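Local coordinates for protein vaginolysin (Gardnerella vaginalis, PDB 5IMY) that probably binds cholesterol and lyses host cells, as a secreted pore-forming toxin of the cholesterol-dependent cytolysin family, at residues Arg88-Ala93 and Pro137-Val142; Gly92-Ala97 and Ala111-Ile116; Ile396-Tyr401 and Gly435-Leu440. All blocks are in the same frame, centred on the assembly; numbering follows the deposited sequence.

How the interactions relate
Followed from the N terminus, the chain leaves strand 79-80 and enters the segment from which interactions 1 and 2 both start, with Gly92 and Ala93 shared between them. Interaction 2 closes first, bringing 111-116 back to 92-97 over 13 intervening residues. Interaction 1 closes later, when 137-142 returns to 88-93, so the smaller loop nests inside the larger. They touch, with Pro137 resting against Arg113 and Ile116, and together join the start of helix 139-158 to strands 94-96 and 116-120 of the large antiparallel sheet. Interaction 3 follows in series, its centre 66 to 69 Å from theirs. Within the C-terminal beta-sandwich domain it ties strand 395-403 to the turn into strand 440-443.

Interaction 1. Residues Arg88-Ala93 and Pro137-Val142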
loop_
_atom_site.group_PDB
_atom_site.type_symbol
_atom_site.label_atom_id
_atom_site.label_comp_id
_atom_site.label_asym_id
_atom_site.label_seq_id
_atom_site.Cartn_x
_atom_site.Cartn_y
_atom_site.Cartn_z
ATOM N N ARG A 88 45.812 -1.205 -20.037
ATOM C CA ARG A 88 45.544 -0.049 -20.883
ATOM C C ARG A 88 45.061 1.162 -20.099
ATOM O O ARG A 88 44.605 2.137 -20.705
ATOM C CB ARG A 88 44.510 -0.413 -21.949
ATOM C CG ARG A 88 44.874 -1.654 -22.745
ATOM C CD ARG A 88 43.844 -2.764 -22.614
ATOM N NE ARG A 88 43.407 -3.220 -23.928
ATOM C CZ ARG A 88 42.939 -4.435 -24.192
ATOM N NH1 ARG A 88 42.852 -5.349 -23.233
ATOM N NH2 ARG A 88 42.567 -4.739 -25.427
ATOM N N VAL A 89 45.143 1.128 -18.774
ATOM C CA VAL A 89 44.689 2.227 -17.932
ATOM C C VAL A 89 45.917 2.837 -17.277
ATOM O O VAL A 89 46.535 2.227 -16.396
ATOM C CB VAL A 89 43.669 1.764 -16.884
ATOM C CG1 VAL A 89 43.306 2.910 -15.945
ATOM C CG2 VAL A 89 42.426 1.231 -17.572
ATOM N N TYR A 90 46.274 4.041 -17.708
ATOM C CA TYR A 90 47.334 4.797 -17.068
ATOM C C TYR A 90 47.076 6.273 -17.306
ATOM O O TYR A 90 46.438 6.633 -18.302
ATOM C CB TYR A 90 48.723 4.408 -17.599
ATOM C CG TYR A 90 48.853 4.371 -19.109
ATOM C CD1 TYR A 90 49.295 5.478 -19.818
ATOM C CD2 TYR A 90 48.550 3.216 -19.819
ATOM C CE1 TYR A 90 49.423 5.440 -21.197
ATOM C CE2 TYR A 90 48.674 3.167 -21.192
ATOM C CZ TYR A 90 49.110 4.279 -21.877
ATOM O OH TYR A 90 49.233 4.227 -23.246
ATOM N N PRO A 91 47.528 7.147 -16.405
ATOM C CA PRO A 91 47.421 8.587 -16.667
ATOM C C PRO A 91 48.019 8.953 -18.015
ATOM O O PRO A 91 49.189 8.659 -18.274
ATOM C CB PRO A 91 48.205 9.216 -15.507
ATOM C CG PRO A 91 48.165 8.194 -14.420
ATOM C CD PRO A 91 48.144 6.860 -15.097
ATOM N N GLY A 92 47.225 9.572 -18.888
ATOM C CA GLY A 92 47.696 9.991 -20.192
ATOM C C GLY A 92 47.356 9.064 -21.342
ATOM O O GLY A 92 47.722 9.367 -22.483
ATOM N N ALA A 93 46.677 7.950 -21.084
ATOM C CA ALA A 93 46.313 7.035 -22.156
ATOM C C ALA A 93 45.163 7.601 -22.980
ATOM O O ALA A 93 44.313 8.336 -22.475
ATOM C CB ALA A 93 45.919 5.671 -21.589
ATOM N N PRO A 137 54.583 8.671 -23.239
ATOM C CA PRO A 137 53.922 7.883 -22.190
ATOM C C PRO A 137 53.413 6.551 -22.721
ATOM O O PRO A 137 52.754 6.488 -23.763
ATOM C CB PRO A 137 52.765 8.786 -21.748
ATOM C CG PRO A 137 52.455 9.593 -22.957
ATOM C CD PRO A 137 53.771 9.829 -23.646
ATOM N N THR A 138 53.726 5.483 -21.990
ATOM C CA THR A 138 53.176 4.156 -22.227
ATOM C C THR A 138 52.838 3.555 -20.867
ATOM O O THR A 138 53.091 4.162 -19.821
ATOM C CB THR A 138 54.151 3.274 -23.023
ATOM O OG1 THR A 138 53.743 1.903 -22.935
ATOM C CG2 THR A 138 55.576 3.414 -22.502
ATOM N N LYS A 139 52.249 2.358 -20.871
ATOM C CA LYS A 139 51.851 1.740 -19.609
ATOM C C LYS A 139 53.044 1.599 -18.671
ATOM O O LYS A 139 52.980 1.995 -17.502
ATOM C CB LYS A 139 51.202 0.379 -19.864
ATOM C CG LYS A 139 50.844 -0.392 -18.591
ATOM C CD LYS A 139 49.957 0.424 -17.656
ATOM C CE LYS A 139 49.602 -0.359 -16.401
ATOM N NZ LYS A 139 48.462 0.252 -15.660
ATOM N N SER A 140 54.148 1.037 -19.169
ATOM C CA SER A 140 55.313 0.808 -18.320
ATOM C C SER A 140 56.052 2.103 -18.013
ATOM O O SER A 140 56.621 2.248 -16.925
ATOM C CB SER A 140 56.256 -0.190 -18.989
ATOM O OG SER A 140 56.811 0.352 -20.175
ATOM N N SER A 141 56.060 3.051 -18.952
ATOM C CA SER A 141 56.761 4.310 -18.729
ATOM C C SER A 141 56.016 5.180 -17.726
ATOM O O SER A 141 56.637 5.892 -16.929
ATOM C CB SER A 141 56.939 5.056 -20.051
ATOM O OG SER A 141 57.566 6.309 -19.848
ATOM N N VAL A 142 54.685 5.142 -17.756
ATOM C CA VAL A 142 53.898 5.910 -16.799
ATOM C C VAL A 142 53.888 5.222 -15.439
ATOM O O VAL A 142 53.988 5.883 -14.399
ATOM C CB VAL A 142 52.476 6.129 -17.345
ATOM C CG1 VAL A 142 51.560 6.697 -16.269
ATOM C CG2 VAL A 142 52.519 7.063 -18.551
#
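Tyr90 lies flat against the first turn of helix 139-158, and this is the tightly packed heart of the contact. One face of its ring is covered by the peptide joining Thr138 to Lys139, with Lys139 CA 4.0 Å from the ring centroid in a CH-pi contact. The methyl CB of Ala93, in the same turn as Tyr90, sits 3.4 Å above the opposite face, so the phenol is sandwiched. A broad aromatic ring suits a place between a bare peptide and a small alanine. Beside it, both branches of Val142 wedge between Tyr90 and Pro91: CG1 comes nearest Pro91 CD, at 3.6 Å, and CG2 lies against Pro91 O and, at 3.8 Å, Tyr90 CD1. Leu118 of strand 116-120 packs on both Pro91 and Val142. The type II turn from Tyr90 to Ala93 is closed by Ala93 N to Tyr90 O, with Gly92 in the position where a positive phi is needed.

The outer side is looser. Thr138 stands at the N-cap position without making a capping bond, and its CB points away from the turn. Lys139 bridges the two zones: its chain bends at chi2 (55°), setting CD 3.8 Å from Tyr90 CD2, and NZ then reaches Val89 O at 2.9 Å, tilted 30° from that carbonyl's plane. NZ also forms a salt bridge with Asp86 OD1. A long, flexible lysine suits this place, since CB and CD pack against the ring while NZ carries the charge on to the loop. Gripped by a carbonyl and a carboxylate, the ammonium is probably kept protonated, its charge probably offset by Asp86.

Interaction 2. Residues Gly92-Ala97 and Ala111-Ile116; sequences GALFRA and ANRAPI
At the margin of the large antiparallel sheet, the entrance of strand 94-96 is tied to the loop before strand 116-120 by Arg113, whose NH1 and NH2 converge on one carbonyl, Gly92 O. Arg113 NH2 donates to Gly92 O at 2.7 Å, in the plane of the carbonyl and close to that of the guanidinium, whereas NH1 adds a weaker bond to Gly92 O at 3.0 Å with a more bent N-H...O angle of 133°. Arginine suits the place because NH1 and NH2 can both turn an N-H to one oxygen, and here its third donor, NE, is taken by Phe232 O, so the rotation of the group is fixed from two sides.

The arginine chain folds back at chi2 (-70°) and again at chi3 (-61°), which place CD and NE against Leu94. Leu94 CD1 lies 3.7 Å from Arg113 CD and sits over one face of the guanidinium, toward its rim, while Leu94 CG comes near NH1. A branched apolar side chain suits this flat face, which forms no hydrogen bonds along its normal. Gly92, lacking a side chain, admits the end of Ile116: CD1 of that isoleucine comes within 4.0 Å of Gly92 CA.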
loop_
_atom_site.group_PDB
_atom_site.type_symbol
_atom_site.label_atom_id
_atom_site.label_comp_id
_atom_site.label_asym_id
_atom_site.label_seq_id
_atom_site.Cartn_x
_atom_site.Cartn_y
_atom_site.Cartn_z
ATOM N N GLY A 92 47.225 9.572 -18.888
ATOM C CA GLY A 92 47.696 9.991 -20.192
ATOM C C GLY A 92 47.356 9.064 -21.342
ATOM O O GLY A 92 47.722 9.367 -22.483
ATOM N N ALA A 93 46.677 7.950 -21.084
ATOM C CA ALA A 93 46.313 7.035 -22.156
ATOM C C ALA A 93 45.163 7.601 -22.980
ATOM O O ALA A 93 44.313 8.336 -22.475
ATOM C CB ALA A 93 45.919 5.671 -21.589
ATOM N N LEU A 94 45.147 7.248 -24.263
ATOM C CA LEU A 94 44.116 7.686 -25.197
ATOM C C LEU A 94 43.223 6.510 -25.565
ATOM O O LEU A 94 43.720 5.434 -25.916
ATOM C CB LEU A 94 44.736 8.276 -26.466
ATOM C CG LEU A 94 45.473 9.610 -26.344
ATOM C CD1 LEU A 94 46.182 9.925 -27.647
ATOM C CD2 LEU A 94 44.510 10.726 -25.977
ATOM N N PHE A 95 41.910 6.719 -25.491
ATOM C CA PHE A 95 40.928 5.733 -25.918
ATOM C C PHE A 95 39.962 6.378 -26.899
ATOM O O PHE A 95 39.942 7.598 -27.084
ATOM C CB PHE A 95 40.120 5.164 -24.745
ATOM C CG PHE A 95 40.945 4.759 -23.561
ATOM C CD1 PHE A 95 42.103 4.019 -23.717
ATOM C CD2 PHE A 95 40.546 5.114 -22.285
ATOM C CE1 PHE A 95 42.852 3.647 -22.616
ATOM C CE2 PHE A 95 41.288 4.747 -21.185
ATOM C CZ PHE A 95 42.443 4.013 -21.349
ATOM N N ARG A 96 39.150 5.535 -27.526
ATOM C CA ARG A 96 37.947 5.984 -28.207
ATOM C C ARG A 96 36.758 5.833 -27.271
ATOM O O ARG A 96 36.638 4.835 -26.555
ATOM C CB ARG A 96 37.707 5.175 -29.483
ATOM C CG ARG A 96 38.725 5.429 -30.572
ATOM C CD ARG A 96 38.678 4.353 -31.641
ATOM N NE ARG A 96 39.913 4.340 -32.421
ATOM C CZ ARG A 96 40.923 3.494 -32.235
ATOM N NH1 ARG A 96 40.864 2.557 -31.296
ATOM N NH2 ARG A 96 42.002 3.582 -33.002
ATOM N N ALA A 97 35.885 6.838 -27.268
ATOM C CA ALA A 97 34.624 6.754 -26.537
ATOM C C ALA A 97 33.706 5.826 -27.328
ATOM O O ALA A 97 32.800 6.252 -28.048
ATOM C CB ALA A 97 34.014 8.136 -26.346
ATOM N N ALA A 111 49.392 6.070 -31.696
ATOM C CA ALA A 111 49.765 7.285 -32.405
ATOM C C ALA A 111 51.070 7.792 -31.820
ATOM O O ALA A 111 51.428 7.467 -30.683
ATOM C CB ALA A 111 48.680 8.360 -32.303
ATOM N N ASN A 112 51.782 8.579 -32.614
ATOM C CA ASN A 112 53.004 9.193 -32.128
ATOM C C ASN A 112 52.652 10.244 -31.086
ATOM O O ASN A 112 52.004 11.244 -31.404
ATOM C CB ASN A 112 53.787 9.815 -33.280
ATOM C CG ASN A 112 54.107 8.816 -34.372
ATOM O OD1 ASN A 112 54.221 7.618 -34.117
ATOM N ND2 ASN A 112 54.257 9.305 -35.597
ATOM N N ARG A 113 53.073 10.017 -29.849
ATOM C CA ARG A 113 52.696 10.850 -28.721
ATOM C C ARG A 113 53.779 11.874 -28.397
ATOM O O ARG A 113 54.940 11.742 -28.794
ATOM C CB ARG A 113 52.418 9.989 -27.485
ATOM C CG ARG A 113 51.205 9.087 -27.619
ATOM C CD ARG A 113 49.913 9.887 -27.622
ATOM N NE ARG A 113 49.739 10.635 -26.381
ATOM C CZ ARG A 113 49.275 10.115 -25.249
ATOM N NH1 ARG A 113 48.932 8.835 -25.190
ATOM N NH2 ARG A 113 49.154 10.877 -24.170
ATOM N N ALA A 114 53.379 12.899 -27.660
ATOM C CA ALA A 114 54.276 13.901 -27.118
ATOM C C ALA A 114 54.504 13.654 -25.636
ATOM O O ALA A 114 53.741 12.929 -24.993
ATOM C CB ALA A 114 53.693 15.304 -27.319
ATOM N N PRO A 115 55.554 14.231 -25.055
ATOM C CA PRO A 115 55.729 14.118 -23.605
ATOM C C PRO A 115 54.512 14.653 -22.868
ATOM O O PRO A 115 53.764 15.488 -23.380
ATOM C CB PRO A 115 56.975 14.966 -23.327
ATOM C CG PRO A 115 57.724 14.961 -24.612
ATOM C CD PRO A 115 56.683 14.928 -25.693
ATOM N N ILE A 116 54.316 14.155 -21.649
ATOM C CA ILE A 116 53.175 14.536 -20.831
ATOM C C ILE A 116 53.627 14.629 -19.381
ATOM O O ILE A 116 54.495 13.874 -18.931
ATOM C CB ILE A 116 52.006 13.537 -20.995
ATOM C CG1 ILE A 116 50.762 14.031 -20.262
ATOM C CG2 ILE A 116 52.405 12.147 -20.505
ATOM C CD1 ILE A 116 49.477 13.525 -20.880
#

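Interaction 3. Residues Ile396-Tyr401 and Gly435-Leu440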
loop_
_atom_site.group_PDB
_atom_site.type_symbol
_atom_site.label_atom_id
_atom_site.label_comp_id
_atom_site.label_asym_id
_atom_site.label_seq_id
_atom_site.Cartn_x
_atom_site.Cartn_y
_atom_site.Cartn_z
ATOM N N ILE A 396 -11.878 -4.528 24.892
ATOM C CA ILE A 396 -10.626 -4.617 24.154
ATOM C C ILE A 396 -10.882 -4.150 22.728
ATOM O O ILE A 396 -11.772 -4.677 22.048
ATOM C CB ILE A 396 -10.058 -6.047 24.171
ATOM C CG1 ILE A 396 -9.687 -6.438 25.606
ATOM C CG2 ILE A 396 -8.843 -6.172 23.247
ATOM C CD1 ILE A 396 -9.301 -7.892 25.782
ATOM N N TYR A 397 -10.105 -3.166 22.277
ATOM C CA TYR A 397 -10.200 -2.643 20.923
ATOM C C TYR A 397 -8.805 -2.550 20.318
ATOM O O TYR A 397 -7.796 -2.510 21.027
ATOM C CB TYR A 397 -10.860 -1.258 20.891
ATOM C CG TYR A 397 -12.102 -1.131 21.747
ATOM C CD1 TYR A 397 -13.367 -1.230 21.185
ATOM C CD2 TYR A 397 -12.004 -0.903 23.111
ATOM C CE1 TYR A 397 -14.503 -1.110 21.963
ATOM C CE2 TYR A 397 -13.133 -0.781 23.896
ATOM C CZ TYR A 397 -14.377 -0.886 23.317
ATOM O OH TYR A 397 -15.500 -0.765 24.101
ATOM N N TRP A 398 -8.762 -2.510 18.990
ATOM C CA TRP A 398 -7.511 -2.322 18.268
ATOM C C TRP A 398 -7.837 -1.830 16.866
ATOM O O TRP A 398 -8.980 -1.907 16.408
ATOM C CB TRP A 398 -6.686 -3.613 18.227
ATOM C CG TRP A 398 -7.311 -4.711 17.427
ATOM C CD1 TRP A 398 -7.111 -4.975 16.105
ATOM C CD2 TRP A 398 -8.235 -5.700 17.897
ATOM N NE1 TRP A 398 -7.850 -6.066 15.721
ATOM C CE2 TRP A 398 -8.550 -6.530 16.803
ATOM C CE3 TRP A 398 -8.828 -5.963 19.137
ATOM C CZ2 TRP A 398 -9.431 -7.603 16.909
ATOM C CZ3 TRP A 398 -9.703 -7.031 19.240
ATOM C CH2 TRP A 398 -9.995 -7.837 18.133
ATOM N N ASP A 399 -6.811 -1.323 16.187
ATOM C CA ASP A 399 -6.958 -0.713 14.874
ATOM C C ASP A 399 -6.305 -1.585 13.810
ATOM O O ASP A 399 -5.250 -2.185 14.046
ATOM C CB ASP A 399 -6.337 0.686 14.852
ATOM C CG ASP A 399 -7.083 1.667 15.735
ATOM O OD1 ASP A 399 -8.330 1.612 15.765
ATOM O OD2 ASP A 399 -6.422 2.489 16.403
ATOM N N GLU A 400 -6.937 -1.647 12.642
ATOM C CA GLU A 400 -6.415 -2.375 11.488
ATOM C C GLU A 400 -6.177 -1.365 10.370
ATOM O O GLU A 400 -7.125 -0.898 9.731
ATOM C CB GLU A 400 -7.380 -3.478 11.054
ATOM C CG GLU A 400 -7.123 -4.813 11.738
ATOM C CD GLU A 400 -8.316 -5.748 11.675
ATOM O OE1 GLU A 400 -9.196 -5.540 10.813
ATOM O OE2 GLU A 400 -8.373 -6.691 12.492
ATOM N N TYR A 401 -4.912 -1.023 10.142
ATOM C CA TYR A 401 -4.564 -0.123 9.057
ATOM C C TYR A 401 -4.501 -0.882 7.738
ATOM O O TYR A 401 -4.306 -2.100 7.693
ATOM C CB TYR A 401 -3.221 0.562 9.317
ATOM C CG TYR A 401 -3.237 1.602 10.417
ATOM C CD1 TYR A 401 -4.374 1.823 11.185
ATOM C CD2 TYR A 401 -2.113 2.375 10.677
ATOM C CE1 TYR A 401 -4.385 2.774 12.185
ATOM C CE2 TYR A 401 -2.115 3.328 11.677
ATOM C CZ TYR A 401 -3.254 3.525 12.428
ATOM O OH TYR A 401 -3.263 4.475 13.422
ATOM N N GLY A 435 -0.198 -9.845 13.532
ATOM C CA GLY A 435 0.941 -9.027 13.909
ATOM C C GLY A 435 0.859 -7.586 13.444
ATOM O O GLY A 435 1.678 -6.767 13.879
ATOM N N ASN A 436 -0.106 -7.253 12.586
ATOM C CA ASN A 436 -0.218 -5.910 12.031
ATOM C C ASN A 436 -1.220 -5.029 12.766
ATOM O O ASN A 436 -1.319 -3.840 12.444
ATOM C CB ASN A 436 -0.601 -5.981 10.546
ATOM C CG ASN A 436 -1.828 -6.837 10.294
ATOM O OD1 ASN A 436 -2.671 -7.012 11.176
ATOM N ND2 ASN A 436 -1.933 -7.377 9.086
ATOM N N VAL A 437 -1.962 -5.565 13.739
ATOM C CA VAL A 437 -2.901 -4.731 14.475
ATOM C C VAL A 437 -2.124 -3.676 15.254
ATOM O O VAL A 437 -0.979 -3.891 15.669
ATOM C CB VAL A 437 -3.793 -5.560 15.418
ATOM C CG1 VAL A 437 -4.439 -6.725 14.678
ATOM C CG2 VAL A 437 -3.008 -6.061 16.609
ATOM N N ARG A 438 -2.757 -2.524 15.461
ATOM C CA ARG A 438 -2.121 -1.398 16.126
ATOM C C ARG A 438 -3.025 -0.875 17.234
ATOM O O ARG A 438 -4.232 -1.126 17.253
ATOM C CB ARG A 438 -1.810 -0.264 15.137
ATOM C CG ARG A 438 -0.894 -0.660 13.984
ATOM C CD ARG A 438 -0.628 0.532 13.079
ATOM N NE ARG A 438 0.074 0.168 11.847
ATOM C CZ ARG A 438 1.385 0.292 11.647
ATOM N NH1 ARG A 438 2.176 0.779 12.595
ATOM N NH2 ARG A 438 1.912 -0.070 10.484
ATOM N N ASN A 439 -2.414 -0.148 18.166
ATOM C CA ASN A 439 -3.141 0.572 19.207
ATOM C C ASN A 439 -4.092 -0.354 19.966
ATOM O O ASN A 439 -5.295 -0.104 20.073
ATOM C CB ASN A 439 -3.892 1.758 18.601
ATOM C CG ASN A 439 -2.999 2.626 17.739
ATOM O OD1 ASN A 439 -1.964 3.115 18.195
ATOM N ND2 ASN A 439 -3.382 2.806 16.479
ATOM N N LEU A 440 -3.536 -1.438 20.499
ATOM C CA LEU A 440 -4.318 -2.365 21.304
ATOM C C LEU A 440 -4.788 -1.688 22.588
ATOM O O LEU A 440 -4.037 -0.949 23.230
ATOM C CB LEU A 440 -3.485 -3.608 21.631
ATOM C CG LEU A 440 -4.207 -4.787 22.289
ATOM C CD1 LEU A 440 -5.141 -5.483 21.308
ATOM C CD2 LEU A 440 -3.196 -5.773 22.851
#
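Strand 395-403 runs antiparallel to the segment leading into strand 440-443, and the two segments meet at a single hydrogen-bonded pair, Asp399 with Arg438. Asp399 N gives to Arg438 O at 2.8 Å, and Arg438 N returns a bond to Asp399 O at 2.9 Å, both nearly straight. At Asn439 the chain turns a corner, its backbone falling in the left-handed helical region, where asparagine is well tolerated. Flanking the pair are CA-H...O contacts, from Val437 CA to Asp399 O and from Leu440 CA to Tyr397 O, and backbone bonding resumes between Tyr397 and Arg441.

Among the side chains, Asn439 ND2 reaches Asp399 OD2 at 3.1 Å through the anti lone pair of that oxygen. The amide and carboxylate planes are strongly turned, 70° apart, and the bond is bent (142° at the hydrogen); it links the corner residue to the strand. Val437 CB meets Trp398 CD1 obliquely at 3.4 Å, with CG1 close to CD1 and NE1, while Leu440 CD1 packs on Trp398 CB at 3.9 Å. Trp398 NE1 gives a weak bond to Glu400 OE2, while OE1 of Glu400 forms a salt bridge with Arg414 on the neighbouring strand.

The extended chain of Arg438 crosses Tyr401, its CD 3.7 Å from the ring centroid in a CH-pi contact. Its NH2 salt-bridges Asp406 of the second subunit. Arginine therefore does double duty: its CD packs on the face of Tyr401 within the beta-sandwich domain, while its charge is paired with Asp406 of the second subunit, which probably offsets it.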